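Local coordinates for periplasmic binding protein (Veillonella parvula, PDB 4MO9) that probably captures a solute in the periplasm, perhaps a ferric siderophore, and delivers it to an ABC transporter, at residues F106-V111 and A135-A140; S156-I161 and E176-Y181; F278-D283 and S361-M366. One frame throughout, in Å; residues are numbered along the deposited sequence.

Interaction 1: residues F106-V111 and A135-A140; sequences FNAEQV and AKMDAA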
ATOM      1  N   PHE A 106     -15.521 -12.774 -10.667  1.00 52.34           N
ATOM      2  CA  PHE A 106     -14.760 -12.700 -11.908  1.00 51.09           C
ATOM      3  C   PHE A 106     -15.379 -13.592 -12.971  1.00 49.92           C
ATOM      4  O   PHE A 106     -15.566 -14.792 -12.756  1.00 52.54           O
ATOM      5  CB  PHE A 106     -13.293 -13.079 -11.713  1.00 50.72           C
ATOM      6  CG  PHE A 106     -12.425 -12.721 -12.887  1.00 51.79           C
ATOM      7  CD1 PHE A 106     -12.199 -13.630 -13.913  1.00 49.76           C
ATOM      8  CD2 PHE A 106     -11.848 -11.464 -12.975  1.00 53.26           C
ATOM      9  CE1 PHE A 106     -11.408 -13.292 -14.989  1.00 49.14           C
ATOM     10  CE2 PHE A 106     -11.056 -11.120 -14.047  1.00 53.01           C
ATOM     11  CZ  PHE A 106     -10.836 -12.036 -15.063  1.00 52.06           C
ATOM     12  N   ASN A 107     -15.705 -12.987 -14.109  1.00 43.65           N
ATOM     13  CA  ASN A 107     -16.294 -13.698 -15.235  1.00 43.58           C
ATOM     14  C   ASN A 107     -15.383 -13.491 -16.435  1.00 40.99           C
ATOM     15  O   ASN A 107     -15.333 -12.394 -16.996  1.00 41.08           O
ATOM     16  CB  ASN A 107     -17.705 -13.166 -15.522  1.00 43.95           C
ATOM     17  CG  ASN A 107     -18.410 -13.924 -16.644  1.00 47.79           C
ATOM     18  OD1 ASN A 107     -17.849 -14.139 -17.719  1.00 46.52           O
ATOM     19  ND2 ASN A 107     -19.655 -14.326 -16.393  1.00 51.53           N
ATOM     20  N   ALA A 108     -14.652 -14.534 -16.816  1.00 39.13           N
ATOM     21  CA  ALA A 108     -13.655 -14.423 -17.879  1.00 39.24           C
ATOM     22  C   ALA A 108     -14.258 -13.963 -19.209  1.00 41.95           C
ATOM     23  O   ALA A 108     -13.670 -13.140 -19.915  1.00 39.25           O
ATOM     24  CB  ALA A 108     -12.920 -15.735 -18.047  1.00 35.77           C
ATOM     25  N   GLU A 109     -15.428 -14.499 -19.547  1.00 45.20           N
ATOM     26  CA  GLU A 109     -16.110 -14.140 -20.789  1.00 45.08           C
ATOM     27  C   GLU A 109     -16.517 -12.660 -20.818  1.00 44.53           C
ATOM     28  O   GLU A 109     -16.485 -12.020 -21.872  1.00 43.02           O
ATOM     29  CB  GLU A 109     -17.333 -15.042 -21.008  1.00 49.11           C
ATOM     30  CG  GLU A 109     -17.011 -16.488 -21.406  1.00 53.17           C
ATOM     31  CD  GLU A 109     -16.427 -17.312 -20.264  1.00 59.03           C
ATOM     32  OE1 GLU A 109     -16.730 -17.007 -19.088  1.00 62.79           O
ATOM     33  OE2 GLU A 109     -15.655 -18.261 -20.539  1.00 60.01           O
ATOM     34  N   GLN A 110     -16.899 -12.121 -19.664  1.00 43.63           N
ATOM     35  CA  GLN A 110     -17.270 -10.706 -19.571  1.00 44.11           C
ATOM     36  C   GLN A 110     -16.047  -9.826 -19.812  1.00 40.59           C
ATOM     37  O   GLN A 110     -16.124  -8.782 -20.468  1.00 39.65           O
ATOM     38  CB  GLN A 110     -17.893 -10.400 -18.204  1.00 44.33           C
ATOM     39  CG  GLN A 110     -18.429  -8.977 -18.046  1.00 47.85           C
ATOM     40  CD  GLN A 110     -17.449  -8.034 -17.354  1.00 49.64           C
ATOM     41  OE1 GLN A 110     -17.607  -6.811 -17.403  1.00 51.16           O
ATOM     42  NE2 GLN A 110     -16.435  -8.600 -16.707  1.00 48.98           N
ATOM     43  N   VAL A 111     -14.906 -10.268 -19.298  1.00 37.59           N
ATOM     44  CA  VAL A 111     -13.668  -9.526 -19.479  1.00 37.02           C
ATOM     45  C   VAL A 111     -13.197  -9.577 -20.934  1.00 37.99           C
ATOM     46  O   VAL A 111     -12.869  -8.537 -21.520  1.00 37.81           O
ATOM     47  CB  VAL A 111     -12.561 -10.057 -18.561  1.00 33.10           C
ATOM     48  CG1 VAL A 111     -11.260  -9.324 -18.849  1.00 31.16           C
ATOM     49  CG2 VAL A 111     -12.974  -9.898 -17.098  1.00 33.39           C
ATOM     50  N   ALA A 135      -5.539 -19.108 -18.970  1.00 34.20           N
ATOM     51  CA  ALA A 135      -5.732 -19.862 -20.208  1.00 39.99           C
ATOM     52  C   ALA A 135      -6.768 -19.164 -21.091  1.00 40.21           C
ATOM     53  O   ALA A 135      -6.616 -19.113 -22.320  1.00 38.37           O
ATOM     54  CB  ALA A 135      -6.151 -21.299 -19.924  1.00 37.13           C
ATOM     55  N   LYS A 136      -7.804 -18.611 -20.467  1.00 35.55           N
ATOM     56  CA  LYS A 136      -8.848 -17.924 -21.221  1.00 44.22           C
ATOM     57  C   LYS A 136      -8.358 -16.581 -21.759  1.00 40.62           C
ATOM     58  O   LYS A 136      -8.712 -16.185 -22.882  1.00 41.90           O
ATOM     59  CB  LYS A 136     -10.114 -17.768 -20.380  1.00 45.31           C
ATOM     60  CG  LYS A 136     -10.812 -19.107 -20.123  1.00 48.92           C
ATOM     61  CD  LYS A 136     -12.134 -18.918 -19.407  1.00 51.17           C
ATOM     62  CE  LYS A 136     -12.830 -20.247 -19.169  1.00 54.58           C
ATOM     63  NZ  LYS A 136     -14.074 -20.057 -18.366  1.00 58.22           N
HETATM   64  N   MSE A 137      -7.521 -15.909 -20.979  1.00 35.03           N
HETATM   65  CA  MSE A 137      -6.921 -14.649 -21.411  1.00 33.62           C
HETATM   66  C   MSE A 137      -5.972 -14.912 -22.588  1.00 35.95           C
HETATM   67  O   MSE A 137      -6.012 -14.199 -23.606  1.00 35.54           O
HETATM   68  CB  MSE A 137      -6.172 -13.980 -20.254  1.00 30.95           C
HETATM   69  CG  MSE A 137      -7.015 -13.686 -18.986  1.00 41.68           C
HETATM   70 SE   MSE A 137      -8.501 -12.465 -19.320  0.66 41.26          SE
HETATM   71  CE  MSE A 137      -9.929 -13.798 -19.213  1.00 48.97           C
ATOM     72  N   ASP A 138      -5.143 -15.953 -22.460  1.00 35.31           N
ATOM     73  CA  ASP A 138      -4.233 -16.363 -23.536  1.00 34.00           C
ATOM     74  C   ASP A 138      -4.998 -16.686 -24.826  1.00 36.21           C
ATOM     75  O   ASP A 138      -4.667 -16.200 -25.916  1.00 36.08           O
ATOM     76  CB  ASP A 138      -3.426 -17.600 -23.111  1.00 36.16           C
ATOM     77  CG  ASP A 138      -2.392 -17.305 -22.025  1.00 38.43           C
ATOM     78  OD1 ASP A 138      -2.104 -16.123 -21.746  1.00 41.05           O
ATOM     79  OD2 ASP A 138      -1.846 -18.271 -21.447  1.00 37.66           O
ATOM     80  N   ALA A 139      -6.016 -17.534 -24.703  1.00 37.08           N
ATOM     81  CA  ALA A 139      -6.841 -17.908 -25.847  1.00 39.92           C
ATOM     82  C   ALA A 139      -7.418 -16.694 -26.578  1.00 39.72           C
ATOM     83  O   ALA A 139      -7.585 -16.728 -27.796  1.00 44.52           O
ATOM     84  CB  ALA A 139      -7.955 -18.854 -25.416  1.00 42.59           C
ATOM     85  N   ALA A 140      -7.706 -15.625 -25.841  1.00 39.46           N
ATOM     86  CA  ALA A 140      -8.310 -14.423 -26.421  1.00 43.33           C
ATOM     87  C   ALA A 140      -7.273 -13.423 -26.938  1.00 43.00           C
ATOM     88  O   ALA A 140      -7.637 -12.377 -27.478  1.00 45.20           O
ATOM     89  CB  ALA A 140      -9.219 -13.744 -25.404  1.00 40.92           C
TER

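Interaction 2: residues S156-I161 and E176-Y181; sequences SHQKSI and EISKFY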
ATOM      1  N   SER A 156      12.088  -5.095  -7.282  1.00 28.81           N
ATOM      2  CA  SER A 156      10.726  -5.451  -7.688  1.00 27.81           C
ATOM      3  C   SER A 156       9.872  -4.213  -7.946  1.00 27.22           C
ATOM      4  O   SER A 156       9.085  -4.178  -8.894  1.00 25.90           O
ATOM      5  CB  SER A 156      10.055  -6.339  -6.642  1.00 30.88           C
ATOM      6  OG  SER A 156      10.680  -7.605  -6.598  1.00 34.91           O
ATOM      7  N   HIS A 157      10.010  -3.200  -7.097  1.00 25.39           N
ATOM      8  CA  HIS A 157       9.296  -1.946  -7.324  1.00 26.82           C
ATOM      9  C   HIS A 157       9.786  -1.297  -8.611  1.00 24.69           C
ATOM     10  O   HIS A 157       8.977  -0.865  -9.430  1.00 24.70           O
ATOM     11  CB  HIS A 157       9.492  -0.977  -6.161  1.00 26.60           C
ATOM     12  CG  HIS A 157       8.421  -1.061  -5.118  1.00 28.48           C
ATOM     13  ND1 HIS A 157       7.531  -0.032  -4.881  1.00 30.50           N
ATOM     14  CD2 HIS A 157       8.106  -2.049  -4.253  1.00 24.92           C
ATOM     15  CE1 HIS A 157       6.708  -0.390  -3.906  1.00 24.55           C
ATOM     16  NE2 HIS A 157       7.029  -1.605  -3.510  1.00 26.18           N
ATOM     17  N   GLN A 158      11.103  -1.208  -8.783  1.00 24.40           N
ATOM     18  CA  GLN A 158      11.659  -0.603  -9.994  1.00 24.45           C
ATOM     19  C   GLN A 158      11.192  -1.335 -11.252  1.00 28.44           C
ATOM     20  O   GLN A 158      10.824  -0.709 -12.265  1.00 29.52           O
ATOM     21  CB  GLN A 158      13.191  -0.609  -9.937  1.00 26.90           C
ATOM     22  CG  GLN A 158      13.790   0.281  -8.834  1.00 27.41           C
ATOM     23  CD  GLN A 158      15.310   0.196  -8.793  1.00 32.04           C
ATOM     24  OE1 GLN A 158      15.898  -0.835  -9.160  1.00 30.87           O
ATOM     25  NE2 GLN A 158      15.958   1.283  -8.374  1.00 31.13           N
ATOM     26  N   LYS A 159      11.235  -2.661 -11.214  1.00 26.12           N
ATOM     27  CA  LYS A 159      10.914  -3.435 -12.407  1.00 28.26           C
ATOM     28  C   LYS A 159       9.412  -3.317 -12.677  1.00 27.46           C
ATOM     29  O   LYS A 159       8.988  -3.246 -13.821  1.00 27.40           O
ATOM     30  CB  LYS A 159      11.352  -4.894 -12.237  1.00 32.95           C
ATOM     31  CG  LYS A 159      11.573  -5.658 -13.526  1.00 43.05           C
ATOM     32  CD  LYS A 159      12.921  -5.316 -14.183  1.00 51.31           C
ATOM     33  CE  LYS A 159      13.116  -6.122 -15.479  1.00 57.98           C
ATOM     34  NZ  LYS A 159      14.410  -5.866 -16.206  1.00 59.73           N
ATOM     35  N   SER A 160       8.611  -3.261 -11.616  1.00 25.93           N
ATOM     36  CA  SER A 160       7.170  -3.123 -11.763  1.00 26.42           C
ATOM     37  C   SER A 160       6.803  -1.793 -12.394  1.00 28.56           C
ATOM     38  O   SER A 160       6.026  -1.752 -13.362  1.00 27.79           O
ATOM     39  CB  SER A 160       6.479  -3.283 -10.410  1.00 26.71           C
ATOM     40  OG  SER A 160       6.764  -4.576  -9.888  1.00 30.89           O
ATOM     41  N   ILE A 161       7.361  -0.709 -11.850  1.00 28.54           N
ATOM     42  CA  ILE A 161       7.157   0.628 -12.415  1.00 27.20           C
ATOM     43  C   ILE A 161       7.604   0.657 -13.881  1.00 28.87           C
ATOM     44  O   ILE A 161       6.916   1.194 -14.755  1.00 28.07           O
ATOM     45  CB  ILE A 161       7.945   1.676 -11.612  1.00 25.96           C
ATOM     46  CG1 ILE A 161       7.359   1.796 -10.198  1.00 27.24           C
ATOM     47  CG2 ILE A 161       7.939   3.045 -12.319  1.00 28.66           C
ATOM     48  CD1 ILE A 161       8.230   2.595  -9.228  1.00 26.92           C
ATOM     49  N   GLU A 176      11.104   8.702 -14.036  1.00 32.62           N
ATOM     50  CA  GLU A 176      11.002   9.719 -12.988  1.00 36.09           C
ATOM     51  C   GLU A 176      10.406   9.127 -11.722  1.00 32.64           C
ATOM     52  O   GLU A 176      10.846   9.435 -10.616  1.00 30.81           O
ATOM     53  CB  GLU A 176      10.105  10.865 -13.428  1.00 44.18           C
ATOM     54  CG  GLU A 176      10.542  11.585 -14.686  1.00 53.48           C
ATOM     55  CD  GLU A 176       9.449  12.506 -15.197  1.00 64.64           C
ATOM     56  OE1 GLU A 176       8.668  13.008 -14.351  1.00 67.44           O
ATOM     57  OE2 GLU A 176       9.363  12.714 -16.431  1.00 68.81           O
ATOM     58  N   ILE A 177       9.380   8.298 -11.884  1.00 29.01           N
ATOM     59  CA  ILE A 177       8.694   7.723 -10.729  1.00 27.16           C
ATOM     60  C   ILE A 177       9.622   6.751 -10.006  1.00 30.04           C
ATOM     61  O   ILE A 177       9.680   6.745  -8.770  1.00 32.83           O
ATOM     62  CB  ILE A 177       7.380   7.026 -11.146  1.00 27.30           C
ATOM     63  CG1 ILE A 177       6.389   8.073 -11.678  1.00 29.46           C
ATOM     64  CG2 ILE A 177       6.766   6.259  -9.983  1.00 28.26           C
ATOM     65  CD1 ILE A 177       5.157   7.454 -12.390  1.00 33.58           C
ATOM     66  N   SER A 178      10.349   5.945 -10.776  1.00 28.76           N
ATOM     67  CA  SER A 178      11.313   4.992 -10.229  1.00 27.21           C
ATOM     68  C   SER A 178      12.434   5.695  -9.466  1.00 27.93           C
ATOM     69  O   SER A 178      12.865   5.234  -8.399  1.00 30.14           O
ATOM     70  CB  SER A 178      11.913   4.154 -11.360  1.00 29.24           C
ATOM     71  OG  SER A 178      12.754   3.145 -10.825  1.00 30.17           O
ATOM     72  N   LYS A 179      12.911   6.812 -10.002  1.00 30.42           N
ATOM     73  CA  LYS A 179      13.983   7.549  -9.336  1.00 31.10           C
ATOM     74  C   LYS A 179      13.463   8.237  -8.084  1.00 29.03           C
ATOM     75  O   LYS A 179      14.161   8.291  -7.065  1.00 30.39           O
ATOM     76  CB  LYS A 179      14.638   8.552 -10.293  1.00 30.48           C
ATOM     77  CG  LYS A 179      15.500   7.884 -11.365  1.00 33.95           C
ATOM     78  CD  LYS A 179      16.052   8.915 -12.328  1.00 41.09           C
ATOM     79  CE  LYS A 179      16.895   8.247 -13.416  1.00 45.55           C
ATOM     80  NZ  LYS A 179      17.458   9.273 -14.327  1.00 51.64           N
ATOM     81  N   PHE A 180      12.244   8.767  -8.149  1.00 27.10           N
ATOM     82  CA  PHE A 180      11.613   9.361  -6.964  1.00 28.69           C
ATOM     83  C   PHE A 180      11.564   8.337  -5.840  1.00 30.12           C
ATOM     84  O   PHE A 180      11.880   8.637  -4.676  1.00 29.47           O
ATOM     85  CB  PHE A 180      10.183   9.809  -7.302  1.00 28.92           C
ATOM     86  CG  PHE A 180       9.417  10.370  -6.129  1.00 31.83           C
ATOM     87  CD1 PHE A 180       9.329  11.749  -5.941  1.00 35.14           C
ATOM     88  CD2 PHE A 180       8.772   9.529  -5.229  1.00 30.12           C
ATOM     89  CE1 PHE A 180       8.611  12.280  -4.857  1.00 36.15           C
ATOM     90  CE2 PHE A 180       8.052  10.055  -4.145  1.00 34.62           C
ATOM     91  CZ  PHE A 180       7.978  11.432  -3.962  1.00 34.98           C
ATOM     92  N   TYR A 181      11.126   7.130  -6.185  1.00 28.09           N
ATOM     93  CA  TYR A 181      10.988   6.047  -5.218  1.00 26.87           C
ATOM     94  C   TYR A 181      12.358   5.614  -4.712  1.00 27.79           C
ATOM     95  O   TYR A 181      12.562   5.430  -3.490  1.00 26.01           O
ATOM     96  CB  TYR A 181      10.299   4.838  -5.861  1.00 26.31           C
ATOM     97  CG  TYR A 181      10.026   3.726  -4.874  1.00 29.24           C
ATOM     98  CD1 TYR A 181       8.854   3.715  -4.119  1.00 28.32           C
ATOM     99  CD2 TYR A 181      10.945   2.698  -4.680  1.00 27.66           C
ATOM    100  CE1 TYR A 181       8.602   2.705  -3.197  1.00 25.67           C
ATOM    101  CE2 TYR A 181      10.700   1.678  -3.768  1.00 26.28           C
ATOM    102  CZ  TYR A 181       9.529   1.688  -3.029  1.00 28.15           C
ATOM    103  OH  TYR A 181       9.287   0.682  -2.108  1.00 29.00           O
TER
HETATM  104  O   HOH W   1      12.760   1.501 -12.899  1.00 42.11           O

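Interaction 3: residues F278-D283 and S361-M366; sequences FEATED and SGIWFM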
ATOM      1  N   PHE A 278      -8.658  10.046   3.397  1.00 36.17           N
ATOM      2  CA  PHE A 278      -9.313  11.265   2.909  1.00 33.80           C
ATOM      3  C   PHE A 278     -10.448  11.746   3.794  1.00 37.92           C
ATOM      4  O   PHE A 278     -10.799  12.932   3.762  1.00 38.76           O
ATOM      5  CB  PHE A 278      -9.821  11.062   1.478  1.00 34.59           C
ATOM      6  CG  PHE A 278      -8.718  10.941   0.468  1.00 34.56           C
ATOM      7  CD1 PHE A 278      -8.042  12.076   0.019  1.00 34.31           C
ATOM      8  CD2 PHE A 278      -8.341   9.697  -0.022  1.00 33.67           C
ATOM      9  CE1 PHE A 278      -7.015  11.969  -0.912  1.00 32.50           C
ATOM     10  CE2 PHE A 278      -7.315   9.579  -0.954  1.00 33.68           C
ATOM     11  CZ  PHE A 278      -6.650  10.719  -1.399  1.00 33.51           C
ATOM     12  N   GLU A 279     -11.033  10.832   4.567  1.00 37.83           N
ATOM     13  CA  GLU A 279     -12.116  11.189   5.479  1.00 43.74           C
ATOM     14  C   GLU A 279     -11.611  11.118   6.900  1.00 42.12           C
ATOM     15  O   GLU A 279     -12.019  10.247   7.671  1.00 43.28           O
ATOM     16  CB  GLU A 279     -13.294  10.237   5.327  1.00 49.64           C
ATOM     17  CG  GLU A 279     -13.724  10.064   3.908  1.00 56.37           C
ATOM     18  CD  GLU A 279     -15.186  10.354   3.703  1.00 66.84           C
ATOM     19  OE1 GLU A 279     -15.921  10.494   4.709  1.00 70.88           O
ATOM     20  OE2 GLU A 279     -15.597  10.447   2.526  1.00 70.71           O
ATOM     21  N   ALA A 280     -10.730  12.046   7.243  1.00 39.52           N
ATOM     22  CA  ALA A 280     -10.059  12.029   8.524  1.00 40.56           C
ATOM     23  C   ALA A 280      -9.722  13.461   8.872  1.00 43.28           C
ATOM     24  O   ALA A 280      -9.373  14.250   7.988  1.00 45.00           O
ATOM     25  CB  ALA A 280      -8.790  11.200   8.439  1.00 36.80           C
ATOM     26  N   THR A 281      -9.838  13.806  10.149  1.00 40.77           N
ATOM     27  CA  THR A 281      -9.385  15.106  10.617  1.00 43.04           C
ATOM     28  C   THR A 281      -8.372  14.908  11.737  1.00 42.73           C
ATOM     29  O   THR A 281      -8.362  13.859  12.388  1.00 40.54           O
ATOM     30  CB  THR A 281     -10.547  15.957  11.143  1.00 49.28           C
ATOM     31  OG1 THR A 281     -10.997  15.423  12.393  1.00 48.12           O
ATOM     32  CG2 THR A 281     -11.694  15.964  10.134  1.00 53.32           C
ATOM     33  N   GLU A 282      -7.524  15.907  11.953  1.00 45.41           N
ATOM     34  CA  GLU A 282      -6.507  15.845  12.997  1.00 48.88           C
ATOM     35  C   GLU A 282      -7.111  15.547  14.380  1.00 48.92           C
ATOM     36  O   GLU A 282      -6.650  14.643  15.081  1.00 50.18           O
ATOM     37  CB  GLU A 282      -5.711  17.154  13.027  1.00 55.01           C
ATOM     38  CG  GLU A 282      -4.700  17.270  14.158  1.00 59.65           C
ATOM     39  CD  GLU A 282      -3.456  16.432  13.926  1.00 62.48           C
ATOM     40  OE1 GLU A 282      -3.188  16.063  12.758  1.00 63.68           O
ATOM     41  OE2 GLU A 282      -2.744  16.149  14.916  1.00 64.03           O
ATOM     42  N   ASP A 283      -8.153  16.282  14.756  1.00 47.96           N
ATOM     43  CA  ASP A 283      -8.776  16.110  16.073  1.00 50.64           C
ATOM     44  C   ASP A 283      -9.366  14.717  16.270  1.00 49.71           C
ATOM     45  O   ASP A 283      -9.190  14.099  17.325  1.00 49.78           O
ATOM     46  CB  ASP A 283      -9.857  17.172  16.316  1.00 54.32           C
ATOM     47  CG  ASP A 283      -9.274  18.545  16.574  1.00 57.55           C
ATOM     48  OD1 ASP A 283      -8.045  18.631  16.769  1.00 59.58           O
ATOM     49  OD2 ASP A 283     -10.037  19.533  16.585  1.00 60.35           O
ATOM     50  N   SER A 361      -4.960  15.404   0.020  1.00 38.39           N
ATOM     51  CA  SER A 361      -5.574  15.891   1.265  1.00 43.58           C
ATOM     52  C   SER A 361      -5.747  14.732   2.250  1.00 45.24           C
ATOM     53  O   SER A 361      -5.333  13.606   1.969  1.00 47.82           O
ATOM     54  CB  SER A 361      -6.922  16.568   1.017  1.00 45.85           C
ATOM     55  OG  SER A 361      -7.893  15.612   0.655  1.00 47.95           O
ATOM     56  N   GLY A 362      -6.339  15.007   3.408  1.00 45.08           N
ATOM     57  CA  GLY A 362      -6.557  13.971   4.404  1.00 44.51           C
ATOM     58  C   GLY A 362      -5.381  13.805   5.354  1.00 41.89           C
ATOM     59  O   GLY A 362      -4.448  14.612   5.334  1.00 43.40           O
ATOM     60  N   ILE A 363      -5.423  12.753   6.174  1.00 39.86           N
ATOM     61  CA  ILE A 363      -4.423  12.516   7.220  1.00 37.55           C
ATOM     62  C   ILE A 363      -3.900  11.086   7.102  1.00 33.34           C
ATOM     63  O   ILE A 363      -4.687  10.139   7.082  1.00 32.43           O
ATOM     64  CB  ILE A 363      -5.042  12.696   8.626  1.00 39.90           C
ATOM     65  CG1 ILE A 363      -5.784  14.035   8.735  1.00 45.10           C
ATOM     66  CG2 ILE A 363      -3.976  12.529   9.716  1.00 37.10           C
ATOM     67  CD1 ILE A 363      -4.880  15.233   8.888  1.00 47.51           C
ATOM     68  N   TRP A 364      -2.578  10.927   7.046  1.00 31.08           N
ATOM     69  CA  TRP A 364      -1.979   9.647   6.661  1.00 32.88           C
ATOM     70  C   TRP A 364      -0.984   9.135   7.689  1.00 31.13           C
ATOM     71  O   TRP A 364      -0.615   7.959   7.677  1.00 29.75           O
ATOM     72  CB  TRP A 364      -1.315   9.789   5.278  1.00 30.53           C
ATOM     73  CG  TRP A 364      -2.304  10.255   4.273  1.00 31.55           C
ATOM     74  CD1 TRP A 364      -2.636  11.553   3.978  1.00 33.80           C
ATOM     75  CD2 TRP A 364      -3.151   9.426   3.465  1.00 30.19           C
ATOM     76  NE1 TRP A 364      -3.627  11.576   3.012  1.00 34.41           N
ATOM     77  CE2 TRP A 364      -3.961  10.285   2.687  1.00 32.78           C
ATOM     78  CE3 TRP A 364      -3.299   8.044   3.318  1.00 31.08           C
ATOM     79  CZ2 TRP A 364      -4.903   9.798   1.770  1.00 34.73           C
ATOM     80  CZ3 TRP A 364      -4.233   7.564   2.413  1.00 30.48           C
ATOM     81  CH2 TRP A 364      -5.025   8.437   1.652  1.00 33.05           C
ATOM     82  N   PHE A 365      -0.564  10.030   8.580  1.00 33.13           N
ATOM     83  CA  PHE A 365       0.399   9.701   9.623  1.00 32.42           C
ATOM     84  C   PHE A 365       0.006  10.461  10.873  1.00 37.87           C
ATOM     85  O   PHE A 365      -0.651  11.510  10.790  1.00 36.71           O
ATOM     86  CB  PHE A 365       1.811  10.105   9.203  1.00 30.38           C
ATOM     87  CG  PHE A 365       2.294   9.417   7.950  1.00 32.16           C
ATOM     88  CD1 PHE A 365       2.617   8.060   7.966  1.00 32.13           C
ATOM     89  CD2 PHE A 365       2.435  10.125   6.762  1.00 32.19           C
ATOM     90  CE1 PHE A 365       3.065   7.420   6.812  1.00 32.95           C
ATOM     91  CE2 PHE A 365       2.893   9.492   5.605  1.00 29.18           C
ATOM     92  CZ  PHE A 365       3.209   8.141   5.635  1.00 29.29           C
HETATM   93  N   MSE A 366       0.406   9.956  12.033  1.00 37.11           N
HETATM   94  CA  MSE A 366      -0.069  10.563  13.265  1.00 41.18           C
HETATM   95  C   MSE A 366       0.787  10.193  14.453  1.00 41.31           C
HETATM   96  O   MSE A 366       1.181   9.037  14.614  1.00 38.55           O
HETATM   97  CB  MSE A 366      -1.518  10.156  13.528  1.00 41.89           C
HETATM   98  CG  MSE A 366      -1.921  10.261  14.972  1.00 52.36           C
HETATM   99 SE   MSE A 366      -3.460  11.392  15.136  0.56 52.11          SE
HETATM  100  CE  MSE A 366      -2.640  13.019  14.419  1.00 32.23           C
TER

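Interaction 1: residues F106-V111 and A135-A140
The backbones of A108 and K136 come nearest each other in this contact, CA to CA 6.8 Å, so the first turn of the short helix that begins at A108 lies against the middle of the short helix 134-139. CB of A108 points at the other segment and is met from two directions: by CD of K136 at 3.5 Å and by CE of the selenomethionine M137 at 3.7 Å. M137 sends its CB off to one side, and bends at chi2 and chi3 bring its terminal methyl to A108. The chi2 of -61° turns SE back to the side of CA, where it rests 4.2 Å from CG1 of V111. K136 works the other way. Its chain is extended beyond CG, laying the methylenes past the alanine and carrying NZ to the solvent-facing border, where it forms a salt bridge with OE2 of E109 at 3.2 Å. The bond uses the syn lone pair of the carboxylate, and the two side chains cross obliquely, the glutamate bent at chi2 to bring its carboxylate over. The helix start is fixed from within its own segment: N107, at the N-cap, accepts from the backbone N of Q110 through OD1 at 3.0 Å, the donor standing above the carbonyl plane. M137 also packs on V112, and F106 on I101 and A133. The contact thus joins two helices flanking the four-stranded parallel sheet: helix 108-112 leads into strand 118-122, and helix 134-139 into the outermost strand, 143-147.

Interaction 2: residues S156-I161 and E176-Y181
H157 and Y181 meet where helices 156-161 and 176-181 run almost antiparallel, at 164°, with their axes 9.4 Å apart. The histidine can be followed outward atom by atom. Its CB lies 3.8 Å from CE2 of Y181, and its CG 3.6 Å from CZ. The ring turns a face to the tyrosine: ND1 sits 3.2 Å from CZ, CE1 3.3 Å from OH and CD2 3.7 Å from OH. NE2, at the far tip, makes a weak hydrogen bond to E152. The phenol oxygen stands over the centre of the imidazole, yet the two rings barely overlap, for their nearly parallel planes, 13° apart, are slid past each other. Y181 has CG anti to its backbone N, chi1 -175°, which carries CG on toward H157, and its OH is hydrogen-bonded to D323, a partner that probably helps hold the phenol over the histidine. One turn further along helix 156-161, I161 puts CD1 against CG2 of I177 at 4.0 Å. On the partly exposed flank CG of Q158 touches OG of S178, and a water joins that hydroxyl, at 2.6 Å from OG, to the carbonyl of Q158, while NE2 of Q158 is hydrogen-bonded to OG1 of T182. The arrangement is an antiparallel helical hairpin whose second member, helix 171-194, follows the first lobe's sheet and leads to the second's, as the long connecting helix does in TroA-like binding proteins.

Interaction 3: residues F278-D283 and S361-M366
F278, I363 and E282 have the most surface buried here, and each meets the opposite segment by a different chemistry. F278 receives W364 in a T-shaped stack: the planes stand at 86°, the benzo edge of the indole points at the phenyl face, and CZ2 of W364 is 3.6 Å from CE2 of F278, offset toward the rim. OG of S361 lies in the plane of the phenyl ring at its edge, 3.6 Å from CD1 of F278. The indole is steadied by a hydrogen bond from NE1 of W364 to O of S361, 2.8 Å long and nearly in the ring plane. At G362 the CA approaches that of F278 to 4.1 Å; with phi at 88°, a CB would clash with that CA and press on O of S361, which fits glycine. I363 lays CB against CB of A280 at 4.0 Å, while its CG1 comes to 3.7 Å from O of A280. E282 has CG anti to its backbone N, chi1 175°, then bends at chi2, and its OE2 ends 3.2 Å from CE of selenomethionine M366; the same oxygen has a weak hydrogen bond from Q286. The contact joins the loop before helix 282-295 to the loop entering edge strand 365-367 of the second lobe, and F278 also stacks on H84 of helix 79-88, probably of the first, an arrangement consistent with a two-lobed solute-binding protein.

Taken together, the three contacts illustrate how chemistry follows position in a two-lobed binding protein. Interaction 1 lies at the periphery of the first lobe, its centre 27 Å from that of the chain; it buries its apolar centre but exposes its charged pair. Interaction 2 is nearer the chain's middle, joins two helices and is buried, with no exposed residue among those that touch and a water at its flank. Interaction 3 is partly buried and joins a loop and the start of helix 282-295 to the loop entering strand 365-367, combining an edge-to-face ring pair with aliphatic and carboxylate-methyl contacts. Interactions 2 and 3 approach to about 11 Å between nearest atoms; interactions 1 and 3 lie on opposite sides of the chain's centre, and none shares a helix or strand.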